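Side-chain contacts in putative uncharacterized protein lp_3323 (Lactobacillus plantarum, PDB 3DC7), which is of unknown function but belongs to the GDSL-like lipase/acylhydrolase family of SGNH hydrolases, and so probably cleaves ester bonds: residues Val40-Ile45 with Ala87-Val92; Ile140-Asp143 with Phe148-Val151; Gly185-Phe188 with Ala192-Ala195. All blocks are in the same frame, centred on the assembly; numbering follows the deposited sequence.

The three contacts follow one another along the chain of an SGNH-hydrolase fold. Contact 1, its centre about 6 Å from that of the chain, joins the start of helix 42-50 to strand 85-89; contacts 2 and 3 lie in peripheral loops and short helices, their centres about 12 Å apart. Val92 of contact 1 packs on contact 2, CG2 to Ile140 CG2 at 3.6 Å, and Gly141 N lies 3.7 Å from Phe188 CB of contact 3. Contacts 1 and 3 do not touch. Contact 1 runs into the Gly-x-Asn block and contact 2 bonds Thr201 of the Asp-x-x-His block, both probably active-site elements as in relatives; Gly185 of contact 3 is about 9 Å from a bound sodium ion.

Contact 1: Val40-Ile45 with Ala87-Val92; sequences VHYHDI and AVFGGV
Tyr42 OH shares a hydrogen bond with Thr32 OG1 and packs against the edge of the Phe89 ring, 3.5 Å from Phe89 CD2 and near the ring plane. Tyr42 is buried, so Thr32 gives its hydroxyl a polar partner inside the core. The tyrosine ring follows its hydroxyl into the contact, CE2 coming to 3.6 Å from Phe89 CD2. The two rings are neither stacked nor edge-to-face; their planes meet at 52° with centroids 5.5 Å apart, and the side chains run past each other in opposite directions. This joins the first turn of helix 42-50 to strand 85-89, the middle strand of the parallel sheet in the SGNH-hydrolase fold. Beyond Phe89 the chain passes Gly90 to Gly91, probably the first residue of the family's Gly-x-Asn block; with phi 117°, Gly91 suits a backbone shape that would jam a side chain. Tyr42 points its CG between its own N and carbonyl carbon (chi1 68°), a turn that leaves one ring face over His43 CD2. A phenylalanine in place of Tyr42 would probably leave Thr32 OG1 without this partner and open a gap beside the Phe89 edge. At the start of the same helix, Asp44 OD2 accepts at 3.3 Å from N of His41, the N-cap residue three places earlier, and Ile212 and Leu216 of helix 206-223 pack on Tyr42.

Contact 2: Ile140-Asp143 with Phe148-Val151; sequences IGSD and FSAV
The Phe148 ring receives Ile140 at its edge, near the ring plane: the methyl CD1 stops 3.7 Å from Phe148 CD2 and also approaches Phe148 CB. Phe144 meets the same ring edge-to-face, and Leu202, Arg97 and Asn93 pack around it, so a large flat apolar group is well suited to this buried place. Ile140 and Phe148 cross obliquely. The isoleucine reaches its partner because CG1 stands between the backbone N and carbonyl carbon (chi1 68°) and CD1 then extends straight on; CG1 itself lies 3.8 Å from Ser149 O. That carbonyl has a polar partner of its own, the hydroxyl of Tyr95 on helix 92-96.

Both segments belong to the long irregular excursion between strand 132-136 and helix 159-173; neither is helix or strand, and the one hydrogen bond between them uses a side chain. Ser142 OG accepts it from Ala150 N at 2.8 Å, nearly straight at 170°, from a first torsion that sets OG beside its own backbone N. A short hydroxyl side chain fits, since Ala150 CB is only 3.5 Å from the same oxygen. Just before Ala150, Ser149 OG reaches forward along the chain to accept from Val151 N at 3.0 Å, an ST turn that shapes the chain just where Ala150 makes its bond. Ala150 CA also offers a CA-H...O contact to Ile140 O, at 3.5 Å. The backbones run close at Gly141, whose O lies 3.4 Å from Phe148 O, two acceptors that cannot bond each other. Gly141 also has a backbone hydrogen bond with Thr201, whose OG1 bonds Asp143 N, tying the excursion to the loop that carries the family's Asp-x-x-His block.

Contact 3: Gly185-Phe188 with Ala192-Ala195; sequences GMTF and AQAA
The carboxamide of Gln193 bonds on either side of Met186, accepting from one neighbour and donating to the other. Its OE1 takes the hydrogen bond from Thr187 N at 3.0 Å and 166°, although the donor sits well above the carbonyl plane. Its NE2 gives a weak bond to Gly185 O at 3.3 Å, and also donates to Pro128 O of the second subunit. The backbone at Met186 is extended, which sets the O before it and the N after it within reach of one amide. Glutamine, with both a donor and an acceptor and a chain extended beyond CG, fits this task. The amide lies against Met186, a selenomethionine in the crystal, with CB 3.5 Å from Gln193 NE2. Thr187 puts OG1 anti to its N (chi1 166°), where it accepts from Ala189 N, and its CG2 methyl comes within 3.8 Å of Gln193 OE1.

Further on, the small Ala194 allows close approach: its CB is 3.4 Å from Phe188 O, while Ala194 O bonds Ser198 OG. Gly185, where the chain leaves helical angles after helix 180-183, has a positive phi of 99° that suits glycine, and the following residues lead into helix 191-197. Phe188 packs on Tyr197 of that helix and pairs its backbone with His139, in the loop after strand 132-136, while Tyr173 and Gln124 of the second subunit cover Thr187 and Gln193.

Contact 1: Val40-Ile45 with Ala87-Val92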
# COMPACT_ATOMS: atom_id res chain seq x y z
N VAL A 40 26.33 13.48 -2.93
CA VAL A 40 25.56 12.88 -4.02
C VAL A 40 24.16 12.48 -3.57
O VAL A 40 23.99 11.48 -2.88
CB VAL A 40 26.28 11.66 -4.63
CG1 VAL A 40 25.53 11.16 -5.87
CG2 VAL A 40 27.74 11.99 -4.99
N HIS A 41 23.17 13.26 -3.99
CA HIS A 41 21.79 13.10 -3.53
C HIS A 41 21.00 12.14 -4.41
O HIS A 41 21.43 11.81 -5.51
CB HIS A 41 21.09 14.46 -3.48
CG HIS A 41 21.61 15.38 -2.42
ND1 HIS A 41 22.77 16.11 -2.57
CD2 HIS A 41 21.13 15.69 -1.20
CE1 HIS A 41 22.98 16.83 -1.48
NE2 HIS A 41 22.00 16.59 -0.63
N TYR A 42 19.86 11.69 -3.93
CA TYR A 42 19.02 10.76 -4.70
C TYR A 42 18.67 11.33 -6.08
O TYR A 42 18.68 10.61 -7.08
CB TYR A 42 17.75 10.38 -3.92
CG TYR A 42 16.80 11.54 -3.75
CD1 TYR A 42 15.78 11.77 -4.67
CD2 TYR A 42 16.96 12.43 -2.70
CE1 TYR A 42 14.92 12.87 -4.54
CE2 TYR A 42 16.11 13.53 -2.55
CZ TYR A 42 15.10 13.74 -3.48
OH TYR A 42 14.26 14.82 -3.33
N HIS A 43 18.37 12.63 -6.14
CA HIS A 43 17.96 13.24 -7.40
C HIS A 43 19.15 13.41 -8.37
O HIS A 43 18.94 13.49 -9.58
CB HIS A 43 17.21 14.54 -7.18
CG HIS A 43 17.96 15.54 -6.37
ND1 HIS A 43 18.81 16.46 -6.94
CD2 HIS A 43 18.01 15.76 -5.03
CE1 HIS A 43 19.34 17.21 -5.99
NE2 HIS A 43 18.87 16.80 -4.83
N ASP A 44 20.37 13.46 -7.84
CA ASP A 44 21.57 13.54 -8.68
C ASP A 44 21.80 12.20 -9.37
O ASP A 44 22.15 12.15 -10.56
CB ASP A 44 22.78 13.93 -7.83
CG ASP A 44 22.74 15.38 -7.38
OD1 ASP A 44 22.27 16.24 -8.15
OD2 ASP A 44 23.19 15.67 -6.24
N ILE A 45 21.60 11.12 -8.61
CA ILE A 45 21.59 9.76 -9.17
C ILE A 45 20.53 9.61 -10.26
O ILE A 45 20.84 9.20 -11.38
CB ILE A 45 21.42 8.69 -8.06
CG1 ILE A 45 22.61 8.74 -7.10
CG2 ILE A 45 21.29 7.27 -8.67
CD1 ILE A 45 22.32 8.23 -5.71
N ALA A 87 8.27 16.18 -7.55
CA ALA A 87 8.44 15.42 -6.33
C ALA A 87 8.51 16.36 -5.12
O ALA A 87 9.20 17.40 -5.15
CB ALA A 87 9.70 14.59 -6.42
N VAL A 88 7.77 16.01 -4.06
CA VAL A 88 7.84 16.74 -2.80
C VAL A 88 8.36 15.82 -1.70
O VAL A 88 7.82 14.74 -1.46
CB VAL A 88 6.49 17.35 -2.39
CG1 VAL A 88 6.61 18.11 -1.07
CG2 VAL A 88 5.95 18.24 -3.51
N PHE A 89 9.43 16.27 -1.05
CA PHE A 89 10.10 15.47 -0.04
C PHE A 89 10.18 16.29 1.26
O PHE A 89 11.16 16.99 1.53
CB PHE A 89 11.48 15.07 -0.58
CG PHE A 89 12.17 13.96 0.19
CD1 PHE A 89 11.85 13.70 1.52
CD2 PHE A 89 13.18 13.24 -0.40
CE1 PHE A 89 12.51 12.71 2.23
CE2 PHE A 89 13.85 12.24 0.30
CZ PHE A 89 13.52 11.97 1.61
N GLY A 90 9.12 16.22 2.06
CA GLY A 90 9.02 17.05 3.26
C GLY A 90 8.29 16.41 4.42
O GLY A 90 7.73 15.31 4.29
N GLY A 91 8.30 17.11 5.56
CA GLY A 91 7.62 16.65 6.77
C GLY A 91 8.54 16.38 7.95
O GLY A 91 8.10 16.42 9.10
N VAL A 92 9.82 16.08 7.68
CA VAL A 92 10.72 15.73 8.77
C VAL A 92 11.06 16.95 9.62
O VAL A 92 11.23 16.82 10.83
CB VAL A 92 11.98 14.96 8.30
CG1 VAL A 92 13.09 15.90 7.84
CG2 VAL A 92 12.48 14.10 9.45

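Contact 2: Ile140-Asp143 with Phe148-Val151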
# COMPACT_ATOMS: atom_id res chain seq x y z
N ILE A 140 13.65 8.91 12.06
CA ILE A 140 14.91 9.52 12.49
C ILE A 140 15.32 9.05 13.88
O ILE A 140 14.51 8.50 14.62
CB ILE A 140 14.86 11.07 12.45
CG1 ILE A 140 13.91 11.62 13.52
CG2 ILE A 140 14.53 11.57 11.03
CD1 ILE A 140 13.89 13.11 13.63
N GLY A 141 16.59 9.25 14.21
CA GLY A 141 17.12 8.93 15.54
C GLY A 141 17.06 10.14 16.46
O GLY A 141 16.32 11.09 16.19
N SER A 142 17.85 10.10 17.53
CA SER A 142 17.78 11.10 18.59
C SER A 142 19.05 11.94 18.77
O SER A 142 19.20 12.65 19.76
CB SER A 142 17.44 10.43 19.92
OG SER A 142 16.05 10.17 20.01
N ASP A 143 19.97 11.85 17.82
CA ASP A 143 21.30 12.41 18.02
C ASP A 143 21.57 13.71 17.27
O ASP A 143 22.65 14.27 17.40
CB ASP A 143 22.36 11.36 17.69
CG ASP A 143 22.36 10.19 18.68
OD1 ASP A 143 21.94 10.37 19.85
OD2 ASP A 143 22.77 9.07 18.27
N PHE A 148 14.49 16.89 17.46
CA PHE A 148 14.65 15.79 16.52
C PHE A 148 14.89 14.49 17.30
O PHE A 148 16.02 14.15 17.62
CB PHE A 148 15.79 16.07 15.55
CG PHE A 148 15.45 17.06 14.49
CD1 PHE A 148 15.69 18.42 14.68
CD2 PHE A 148 14.91 16.65 13.28
CE1 PHE A 148 15.38 19.35 13.69
CE2 PHE A 148 14.60 17.56 12.28
CZ PHE A 148 14.84 18.92 12.49
N SER A 149 13.81 13.78 17.60
CA SER A 149 13.88 12.64 18.52
C SER A 149 13.31 11.37 17.88
O SER A 149 12.46 11.43 16.99
CB SER A 149 13.15 13.01 19.83
OG SER A 149 12.84 11.89 20.65
N ALA A 150 13.79 10.22 18.34
CA ALA A 150 13.26 8.94 17.89
C ALA A 150 11.88 8.66 18.51
O ALA A 150 11.18 7.74 18.08
CB ALA A 150 14.25 7.83 18.20
N VAL A 151 11.49 9.47 19.49
CA VAL A 151 10.30 9.22 20.31
C VAL A 151 9.16 10.23 20.02
O VAL A 151 8.20 9.88 19.32
CB VAL A 151 10.66 9.19 21.84
CG1 VAL A 151 9.44 8.84 22.68
CG2 VAL A 151 11.79 8.21 22.13

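Contact 3: Gly185-Phe188 with Ala192-Ala195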
# COMPACT_ATOMS: atom_id res chain seq x y z
N GLY A 185 13.65 0.24 4.28
CA GLY A 185 14.43 -0.89 4.72
C GLY A 185 15.28 -0.60 5.95
O GLY A 185 16.00 -1.48 6.41
N MSE A 186 15.18 0.61 6.48
CA MSE A 186 16.04 1.09 7.57
C MSE A 186 15.36 2.13 8.44
O MSE A 186 14.38 2.76 8.03
CB MSE A 186 17.33 1.70 6.99
CG MSE A 186 17.11 2.98 6.19
SE MSE A 186 18.54 3.41 4.91
CE MSE A 186 18.73 1.65 4.06
N THR A 187 15.88 2.29 9.66
CA THR A 187 15.48 3.37 10.55
C THR A 187 16.73 3.95 11.20
O THR A 187 17.61 3.21 11.64
CB THR A 187 14.45 2.89 11.62
OG1 THR A 187 14.32 3.86 12.66
CG2 THR A 187 14.86 1.55 12.24
N PHE A 188 16.83 5.28 11.25
CA PHE A 188 17.98 5.92 11.91
C PHE A 188 17.92 5.88 13.45
O PHE A 188 18.89 6.23 14.13
CB PHE A 188 18.19 7.36 11.41
CG PHE A 188 18.48 7.45 9.92
CD1 PHE A 188 18.95 6.35 9.21
CD2 PHE A 188 18.30 8.64 9.24
CE1 PHE A 188 19.21 6.43 7.85
CE2 PHE A 188 18.57 8.74 7.88
CZ PHE A 188 19.01 7.62 7.18
N ALA A 192 23.23 0.94 14.55
CA ALA A 192 23.88 0.15 13.50
C ALA A 192 23.53 0.63 12.09
O ALA A 192 24.39 0.65 11.21
CB ALA A 192 23.54 -1.31 13.66
N GLN A 193 22.28 1.03 11.87
CA GLN A 193 21.84 1.55 10.56
C GLN A 193 22.13 3.03 10.38
O GLN A 193 22.50 3.46 9.29
CB GLN A 193 20.37 1.26 10.32
CG GLN A 193 20.11 -0.20 10.04
CD GLN A 193 18.69 -0.47 9.63
OE1 GLN A 193 17.76 0.01 10.27
NE2 GLN A 193 18.51 -1.25 8.56
N ALA A 194 21.93 3.80 11.46
CA ALA A 194 22.30 5.23 11.48
C ALA A 194 23.78 5.42 11.14
O ALA A 194 24.14 6.32 10.38
CB ALA A 194 21.97 5.84 12.85
N ALA A 195 24.62 4.55 11.69
CA ALA A 195 26.07 4.57 11.42
C ALA A 195 26.40 4.31 9.95
O ALA A 195 27.36 4.87 9.41
CB ALA A 195 26.77 3.54 12.30